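Local coordinates for aac(6')-Ii (Enterococcus faecium, PDB 1N71), which transfers an acetyl group from acetyl-coenzyme A to the 6'-amino group of aminoglycosides, giving the bacterium resistance to these antibiotics, at the interface of chains A and B. Coordinates in Å, arbitrary orientation; residue numbers count along the deposited sequence, not the author numbering. Chains: chain A/B, aac(6')-Ii.

Contact 1: the interface of chains A and B. Residues chain A 112, 158, 161-162, 168, 170; chain B 66, 70, 106, 108, 172.
B:Tyr66 lies against A:Asp112, A:Leu158, A:Ala161, A:Asn162 and A:Asp168, and loses 102 Å² of surface there, more than any other residue of this patch. A hydrogen bond crosses the interface: the phenol OH of B:Tyr66 donates to carboxylate OD2 of A:Asp168 at 2.5 Å. It meets the anti side of that oxygen, 23° out of the carboxylate plane. The CG of A:Asp168 lies anti to the backbone N (chi1 -169°), which directs the carboxylate across the tyrosine tip. Within chain A, the amide ND2 of A:Asn162 donates to OD2 of A:Asp112 at 2.8 Å, tying together two side chains that border the CD2–CE2 rim of the same ring.

Van der Waals contacts fill in the remainder. The methyl CB of A:Ala161 sits 4.0 Å above the plane of B:Tyr66, over its centre. A:Leu158 forks between two tyrosines: CD2 meets CE1 of B:Tyr66 at 3.4 Å and also lies over the face of B:Tyr108, offset toward the rim. The other branch, CD1, packs against CB of B:Tyr108 at 3.5 Å and CG2 of B:Thr106 at 3.8 Å.

Contact 2: the interface of chains A and B. Residues chain A 108, 155-156, 170; chain B 66, 156-158, 170.
The indoles of A:Trp170 and B:Trp170 lie face on face, their planes only 1° apart. They run head to tail, as the centroids show: the six-membered ring of A:Trp170 is 3.8 Å from the five-membered ring of B:Trp170, and the like pair of five-membered rings is more widely separated. CE2 of each indole stands 3.8 Å from CE2 of the other, as expected for a two-fold axis passing through the stack. Both side chains carry CG anti to the carbonyl carbon (chi1 -80° in A:Trp170), and this matching turn brings the two faces together. At the outer end of the B:Trp170 benzo ring, CH2 approaches CD2 of A:Tyr108 at 4.0 Å. The phenol ring of A:Tyr108 also takes CD2 of B:Leu158 on one face, offset toward its rim.

Beside the stack the two 153-158 strands meet antiparallel, bridged at A:Gly156 and B:Gly156. Their CA atoms come within 3.6 Å of each other, an approach with no side chain between them. The amide N of B:Val157 donates to the carbonyl O of A:Val155 at 3.0 Å, with an angle of 160° at the hydrogen. Together the aromatic stack and the strand pairing join the two subunits at the centre of the dimer seen here.

Contact 3: the interface of chains A and B. Residues chain A 174, 176-179; chain B 160, 164.
The end of strand 168-174 and the C-terminal tail of chain A, from A:Thr174 to A:Pro179, meet the loop between strands 153-158 and 168-174 of chain B, which supplies B:Asn160 and B:Trp164. In this GNAT-family acetyltransferase the tail curls around the indole of B:Trp164, which loses 117 Å² of surface to chain A. One face of the indole takes A:Pro179, whose CD stands 3.4 Å above the ring plane and over its centre, a CH-pi contact with both rings. CB of A:Arg178 lies to the same side, beyond the benzo rim, 3.8 Å from CZ3 of B:Trp164. With CG anti to the backbone N (chi1 -180°) and the chain extended as far as NE, A:Arg178 runs on past the indole. Its guanidinium NH1 comes 3.8 Å from CE3 of B:Trp164, the two planes turned 80° apart.

At the benzo rim, displaced toward the opposite face from A:Pro179, CG2 of A:Thr174 touches CH2 of B:Trp164 at 3.3 Å. The carbonyl O of A:Ile176 lies in the ring plane at the edge, 3.5 Å from the same CH2. CG1 of A:Ile176 packs alongside, 3.6 Å from CZ2 of B:Trp164.

The hydroxyl branch of A:Thr174 is engaged separately: amide ND2 of B:Asn160 donates to OG1 at 2.9 Å. The acceptor lies close to the amide plane, and the angle at the hydrogen is 149°.

Contact 1: the interface of chains A and B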
loop_
_atom_site.group_PDB
_atom_site.type_symbol
_atom_site.label_atom_id
_atom_site.label_comp_id
_atom_site.label_asym_id
_atom_site.label_seq_id
_atom_site.Cartn_x
_atom_site.Cartn_y
_atom_site.Cartn_z
ATOM N N ASP A 112 -1.854 5.109 -10.620
ATOM C CA ASP A 112 -3.267 5.413 -10.788
ATOM C C ASP A 112 -3.675 5.753 -12.217
ATOM O O ASP A 112 -2.849 6.136 -13.038
ATOM C CB ASP A 112 -3.657 6.556 -9.847
ATOM C CG ASP A 112 -3.258 6.282 -8.402
ATOM O OD1 ASP A 112 -2.052 6.401 -8.075
ATOM O OD2 ASP A 112 -4.146 5.936 -7.594
ATOM N N LEU A 158 -7.133 -1.487 -7.380
ATOM C CA LEU A 158 -7.920 -0.955 -6.279
ATOM C C LEU A 158 -9.090 -0.217 -6.922
ATOM O O LEU A 158 -8.973 0.946 -7.309
ATOM C CB LEU A 158 -7.080 0.003 -5.441
ATOM C CG LEU A 158 -7.783 0.622 -4.233
ATOM C CD1 LEU A 158 -8.559 -0.446 -3.467
ATOM C CD2 LEU A 158 -6.743 1.292 -3.347
ATOM N N ALA A 161 -10.525 3.753 -6.357
ATOM C CA ALA A 161 -9.620 4.347 -5.377
ATOM C C ALA A 161 -9.658 5.869 -5.295
ATOM O O ALA A 161 -9.777 6.440 -4.209
ATOM C CB ALA A 161 -8.186 3.884 -5.654
ATOM N N ASN A 162 -9.548 6.513 -6.451
ATOM C CA ASN A 162 -9.521 7.967 -6.546
ATOM C C ASN A 162 -10.875 8.528 -6.964
ATOM O O ASN A 162 -10.966 9.661 -7.428
ATOM C CB ASN A 162 -8.467 8.369 -7.578
ATOM C CG ASN A 162 -7.120 7.730 -7.310
ATOM O OD1 ASN A 162 -6.355 8.204 -6.474
ATOM N ND2 ASN A 162 -6.832 6.632 -8.007
ATOM N N ASP A 168 -6.457 2.406 -8.843
ATOM C CA ASP A 168 -5.018 2.443 -8.678
ATOM C C ASP A 168 -4.651 1.071 -9.231
ATOM O O ASP A 168 -5.394 0.104 -9.042
ATOM C CB ASP A 168 -4.605 2.557 -7.204
ATOM C CG ASP A 168 -3.113 2.865 -7.040
ATOM O OD1 ASP A 168 -2.483 3.298 -8.027
ATOM O OD2 ASP A 168 -2.571 2.689 -5.925
ATOM N N TRP A 170 -1.849 -1.867 -9.175
ATOM C CA TRP A 170 -0.693 -2.375 -8.434
ATOM C C TRP A 170 0.188 -3.258 -9.311
ATOM O O TRP A 170 -0.288 -4.217 -9.913
ATOM C CB TRP A 170 -1.143 -3.193 -7.218
ATOM C CG TRP A 170 -1.556 -2.387 -6.029
ATOM C CD1 TRP A 170 -0.814 -1.439 -5.377
ATOM C CD2 TRP A 170 -2.782 -2.511 -5.295
ATOM N NE1 TRP A 170 -1.499 -0.972 -4.280
ATOM C CE2 TRP A 170 -2.710 -1.613 -4.207
ATOM C CE3 TRP A 170 -3.931 -3.297 -5.450
ATOM C CZ2 TRP A 170 -3.745 -1.477 -3.276
ATOM C CZ3 TRP A 170 -4.964 -3.164 -4.522
ATOM C CH2 TRP A 170 -4.860 -2.258 -3.448
ATOM N N TYR B 66 -6.099 7.771 -0.561
ATOM C CA TYR B 66 -6.321 8.358 -1.876
ATOM C C TYR B 66 -7.352 9.450 -1.668
ATOM O O TYR B 66 -8.549 9.172 -1.661
ATOM C CB TYR B 66 -6.853 7.313 -2.859
ATOM C CG TYR B 66 -5.931 6.134 -3.047
ATOM C CD1 TYR B 66 -5.911 5.086 -2.124
ATOM C CD2 TYR B 66 -5.063 6.074 -4.138
ATOM C CE1 TYR B 66 -5.052 4.008 -2.281
ATOM C CE2 TYR B 66 -4.196 4.995 -4.307
ATOM C CZ TYR B 66 -4.201 3.967 -3.372
ATOM O OH TYR B 66 -3.361 2.893 -3.537
ATOM N N GLY B 70 -10.492 6.836 -1.058
ATOM C CA GLY B 70 -9.939 5.516 -0.808
ATOM C C GLY B 70 -9.265 5.407 0.542
ATOM O O GLY B 70 -8.296 6.118 0.814
ATOM N N THR B 106 -14.200 3.571 -1.329
ATOM C CA THR B 106 -13.598 2.248 -1.234
ATOM C C THR B 106 -12.696 2.079 -0.015
ATOM O O THR B 106 -11.962 2.993 0.360
ATOM C CB THR B 106 -12.741 1.947 -2.492
ATOM O OG1 THR B 106 -13.565 2.020 -3.661
ATOM C CG2 THR B 106 -12.118 0.560 -2.407
ATOM N N TYR B 108 -9.838 -0.647 1.466
ATOM C CA TYR B 108 -9.033 -1.802 1.084
ATOM C C TYR B 108 -8.121 -2.169 2.242
ATOM O O TYR B 108 -7.976 -1.407 3.195
ATOM C CB TYR B 108 -8.190 -1.515 -0.158
ATOM C CG TYR B 108 -7.081 -0.518 0.075
ATOM C CD1 TYR B 108 -7.364 0.832 0.262
ATOM C CD2 TYR B 108 -5.747 -0.929 0.130
ATOM C CE1 TYR B 108 -6.356 1.757 0.499
ATOM C CE2 TYR B 108 -4.723 -0.010 0.371
ATOM C CZ TYR B 108 -5.041 1.332 0.554
ATOM O OH TYR B 108 -4.057 2.257 0.798
ATOM N N ALA B 172 -10.672 -5.508 -1.090
ATOM C CA ALA B 172 -11.337 -4.216 -1.136
ATOM C C ALA B 172 -12.846 -4.350 -1.221
ATOM O O ALA B 172 -13.373 -5.390 -1.628
ATOM C CB ALA B 172 -10.823 -3.409 -2.326
#

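Contact 2: the interface of chains A and B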
loop_
_atom_site.group_PDB
_atom_site.type_symbol
_atom_site.label_atom_id
_atom_site.label_comp_id
_atom_site.label_asym_id
_atom_site.label_seq_id
_atom_site.Cartn_x
_atom_site.Cartn_y
_atom_site.Cartn_z
ATOM N N TYR A 108 7.188 -3.156 -5.369
ATOM C CA TYR A 108 5.853 -2.989 -5.920
ATOM C C TYR A 108 5.551 -1.501 -5.972
ATOM O O TYR A 108 6.231 -0.698 -5.340
ATOM C CB TYR A 108 4.808 -3.704 -5.061
ATOM C CG TYR A 108 4.568 -3.051 -3.725
ATOM C CD1 TYR A 108 5.454 -3.241 -2.660
ATOM C CD2 TYR A 108 3.460 -2.228 -3.527
ATOM C CE1 TYR A 108 5.236 -2.629 -1.431
ATOM C CE2 TYR A 108 3.235 -1.609 -2.303
ATOM C CZ TYR A 108 4.123 -1.815 -1.261
ATOM O OH TYR A 108 3.896 -1.208 -0.051
ATOM N N VAL A 155 -0.345 -6.961 -10.656
ATOM C CA VAL A 155 -0.740 -8.020 -9.736
ATOM C C VAL A 155 -1.984 -7.664 -8.940
ATOM O O VAL A 155 -2.404 -8.412 -8.061
ATOM C CB VAL A 155 0.380 -8.336 -8.740
ATOM C CG1 VAL A 155 1.577 -8.924 -9.473
ATOM C CG2 VAL A 155 0.782 -7.067 -7.990
ATOM N N GLY A 156 -2.572 -6.514 -9.234
ATOM C CA GLY A 156 -3.774 -6.136 -8.517
ATOM C C GLY A 156 -4.288 -4.774 -8.913
ATOM O O GLY A 156 -3.593 -4.011 -9.585
ATOM N N TRP A 170 -1.849 -1.867 -9.175
ATOM C CA TRP A 170 -0.693 -2.375 -8.434
ATOM C C TRP A 170 0.188 -3.258 -9.311
ATOM O O TRP A 170 -0.288 -4.217 -9.913
ATOM C CB TRP A 170 -1.143 -3.193 -7.218
ATOM C CG TRP A 170 -1.556 -2.387 -6.029
ATOM C CD1 TRP A 170 -0.814 -1.439 -5.377
ATOM C CD2 TRP A 170 -2.782 -2.511 -5.295
ATOM N NE1 TRP A 170 -1.499 -0.972 -4.280
ATOM C CE2 TRP A 170 -2.710 -1.613 -4.207
ATOM C CE3 TRP A 170 -3.931 -3.297 -5.450
ATOM C CZ2 TRP A 170 -3.745 -1.477 -3.276
ATOM C CZ3 TRP A 170 -4.964 -3.164 -4.522
ATOM C CH2 TRP A 170 -4.860 -2.258 -3.448
ATOM N N TYR B 66 -6.099 7.771 -0.561
ATOM C CA TYR B 66 -6.321 8.358 -1.876
ATOM C C TYR B 66 -7.352 9.450 -1.668
ATOM O O TYR B 66 -8.549 9.172 -1.661
ATOM C CB TYR B 66 -6.853 7.313 -2.859
ATOM C CG TYR B 66 -5.931 6.134 -3.047
ATOM C CD1 TYR B 66 -5.911 5.086 -2.124
ATOM C CD2 TYR B 66 -5.063 6.074 -4.138
ATOM C CE1 TYR B 66 -5.052 4.008 -2.281
ATOM C CE2 TYR B 66 -4.196 4.995 -4.307
ATOM C CZ TYR B 66 -4.201 3.967 -3.372
ATOM O OH TYR B 66 -3.361 2.893 -3.537
ATOM N N GLY B 156 -6.091 -8.341 -5.472
ATOM C CA GLY B 156 -4.682 -8.376 -5.803
ATOM C C GLY B 156 -3.843 -9.151 -4.811
ATOM O O GLY B 156 -4.301 -9.508 -3.728
ATOM N N VAL B 157 -2.604 -9.428 -5.200
ATOM C CA VAL B 157 -1.672 -10.132 -4.336
ATOM C C VAL B 157 -0.275 -9.587 -4.585
ATOM O O VAL B 157 0.039 -9.142 -5.689
ATOM C CB VAL B 157 -1.654 -11.654 -4.613
ATOM C CG1 VAL B 157 -2.992 -12.260 -4.255
ATOM C CG2 VAL B 157 -1.323 -11.919 -6.087
ATOM N N LEU B 158 0.557 -9.598 -3.554
ATOM C CA LEU B 158 1.932 -9.140 -3.702
ATOM C C LEU B 158 2.803 -10.350 -3.395
ATOM O O LEU B 158 3.041 -10.673 -2.237
ATOM C CB LEU B 158 2.244 -8.006 -2.725
ATOM C CG LEU B 158 3.690 -7.505 -2.769
ATOM C CD1 LEU B 158 4.095 -7.154 -4.200
ATOM C CD2 LEU B 158 3.821 -6.301 -1.850
ATOM N N TRP B 170 -4.366 -8.449 -1.054
ATOM C CA TRP B 170 -5.120 -7.196 -1.080
ATOM C C TRP B 170 -6.605 -7.447 -1.276
ATOM O O TRP B 170 -7.003 -8.154 -2.204
ATOM C CB TRP B 170 -4.631 -6.295 -2.217
ATOM C CG TRP B 170 -3.419 -5.475 -1.901
ATOM C CD1 TRP B 170 -3.264 -4.609 -0.857
ATOM C CD2 TRP B 170 -2.216 -5.388 -2.678
ATOM N NE1 TRP B 170 -2.041 -3.983 -0.938
ATOM C CE2 TRP B 170 -1.378 -4.444 -2.044
ATOM C CE3 TRP B 170 -1.767 -6.013 -3.848
ATOM C CZ2 TRP B 170 -0.110 -4.111 -2.543
ATOM C CZ3 TRP B 170 -0.505 -5.681 -4.346
ATOM C CH2 TRP B 170 0.306 -4.737 -3.690
#

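Contact 3: the interface of chains A and B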
loop_
_atom_site.group_PDB
_atom_site.type_symbol
_atom_site.label_atom_id
_atom_site.label_comp_id
_atom_site.label_asym_id
_atom_site.label_seq_id
_atom_site.Cartn_x
_atom_site.Cartn_y
_atom_site.Cartn_z
ATOM N N THR A 174 9.811 -9.286 -8.701
ATOM C CA THR A 174 10.708 -9.902 -7.738
ATOM C C THR A 174 12.050 -9.681 -8.433
ATOM O O THR A 174 12.246 -10.091 -9.576
ATOM C CB THR A 174 10.361 -11.380 -7.541
ATOM O OG1 THR A 174 9.205 -11.466 -6.691
ATOM C CG2 THR A 174 11.512 -12.129 -6.909
ATOM N N ILE A 176 15.351 -10.678 -7.643
ATOM C CA ILE A 176 16.491 -11.576 -7.551
ATOM C C ILE A 176 16.054 -12.994 -7.868
ATOM O O ILE A 176 14.860 -13.304 -7.862
ATOM C CB ILE A 176 17.122 -11.558 -6.139
ATOM C CG1 ILE A 176 16.078 -11.951 -5.094
ATOM C CG2 ILE A 176 17.695 -10.175 -5.838
ATOM C CD1 ILE A 176 16.637 -12.076 -3.684
ATOM N N PRO A 177 17.022 -13.876 -8.154
ATOM C CA PRO A 177 16.734 -15.269 -8.475
ATOM C C PRO A 177 16.012 -15.967 -7.334
ATOM O O PRO A 177 16.315 -15.767 -6.159
ATOM C CB PRO A 177 18.120 -15.865 -8.715
ATOM C CG PRO A 177 18.890 -14.701 -9.247
ATOM C CD PRO A 177 18.459 -13.590 -8.329
ATOM N N ARG A 178 15.061 -16.803 -7.706
ATOM C CA ARG A 178 14.277 -17.553 -6.751
ATOM C C ARG A 178 15.067 -18.788 -6.272
ATOM O O ARG A 178 15.746 -19.446 -7.053
ATOM C CB ARG A 178 12.968 -17.948 -7.433
ATOM C CG ARG A 178 12.001 -18.731 -6.610
ATOM C CD ARG A 178 10.801 -19.145 -7.457
ATOM N NE ARG A 178 10.002 -20.097 -6.707
ATOM C CZ ARG A 178 9.176 -19.758 -5.725
ATOM N NH1 ARG A 178 9.024 -18.482 -5.393
ATOM N NH2 ARG A 178 8.551 -20.703 -5.041
ATOM N N PRO A 179 15.042 -19.068 -4.961
ATOM C CA PRO A 179 15.755 -20.235 -4.425
ATOM C C PRO A 179 15.336 -21.456 -5.270
ATOM O O PRO A 179 14.142 -21.677 -5.484
ATOM C CB PRO A 179 15.244 -20.308 -2.991
ATOM C CG PRO A 179 15.037 -18.847 -2.621
ATOM C CD PRO A 179 14.736 -18.087 -3.900
ATOM N N ASN B 160 5.772 -12.843 -2.613
ATOM C CA ASN B 160 7.010 -12.744 -1.842
ATOM C C ASN B 160 7.186 -11.477 -1.014
ATOM O O ASN B 160 8.320 -11.117 -0.681
ATOM C CB ASN B 160 8.210 -12.879 -2.784
ATOM C CG ASN B 160 8.050 -14.014 -3.776
ATOM O OD1 ASN B 160 7.775 -15.153 -3.399
ATOM N ND2 ASN B 160 8.223 -13.706 -5.057
ATOM N N TRP B 164 10.160 -15.092 0.549
ATOM C CA TRP B 164 9.709 -15.999 -0.502
ATOM C C TRP B 164 8.462 -16.801 -0.143
ATOM O O TRP B 164 8.387 -17.437 0.910
ATOM C CB TRP B 164 10.832 -16.950 -0.916
ATOM C CG TRP B 164 12.005 -16.241 -1.505
ATOM C CD1 TRP B 164 13.164 -15.904 -0.871
ATOM C CD2 TRP B 164 12.117 -15.745 -2.842
ATOM N NE1 TRP B 164 13.994 -15.228 -1.732
ATOM C CE2 TRP B 164 13.378 -15.117 -2.951
ATOM C CE3 TRP B 164 11.271 -15.768 -3.963
ATOM C CZ2 TRP B 164 13.819 -14.519 -4.140
ATOM C CZ3 TRP B 164 11.705 -15.175 -5.144
ATOM C CH2 TRP B 164 12.973 -14.558 -5.223
#

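Contact 1 and contact 2 lie side by side, their C-alpha centres about 10 Å apart, and share A:Trp170 and B:Tyr66. Contact 3 is more peripheral, about 18 Å from contact 2 and 27 Å from contact 1. Strand 168-174 of chain A runs through all three, giving A:Asp168 to contact 1, A:Trp170 to contacts 1 and 2, and A:Thr174 to contact 3. Because the interface is two-fold symmetric, each contact recurs with the chains exchanged, and the Trp170 stack of contact 2 lies about the two-fold axis. This spread of attachment points would fix the relative orientation of the subunits, consistent with a dimer.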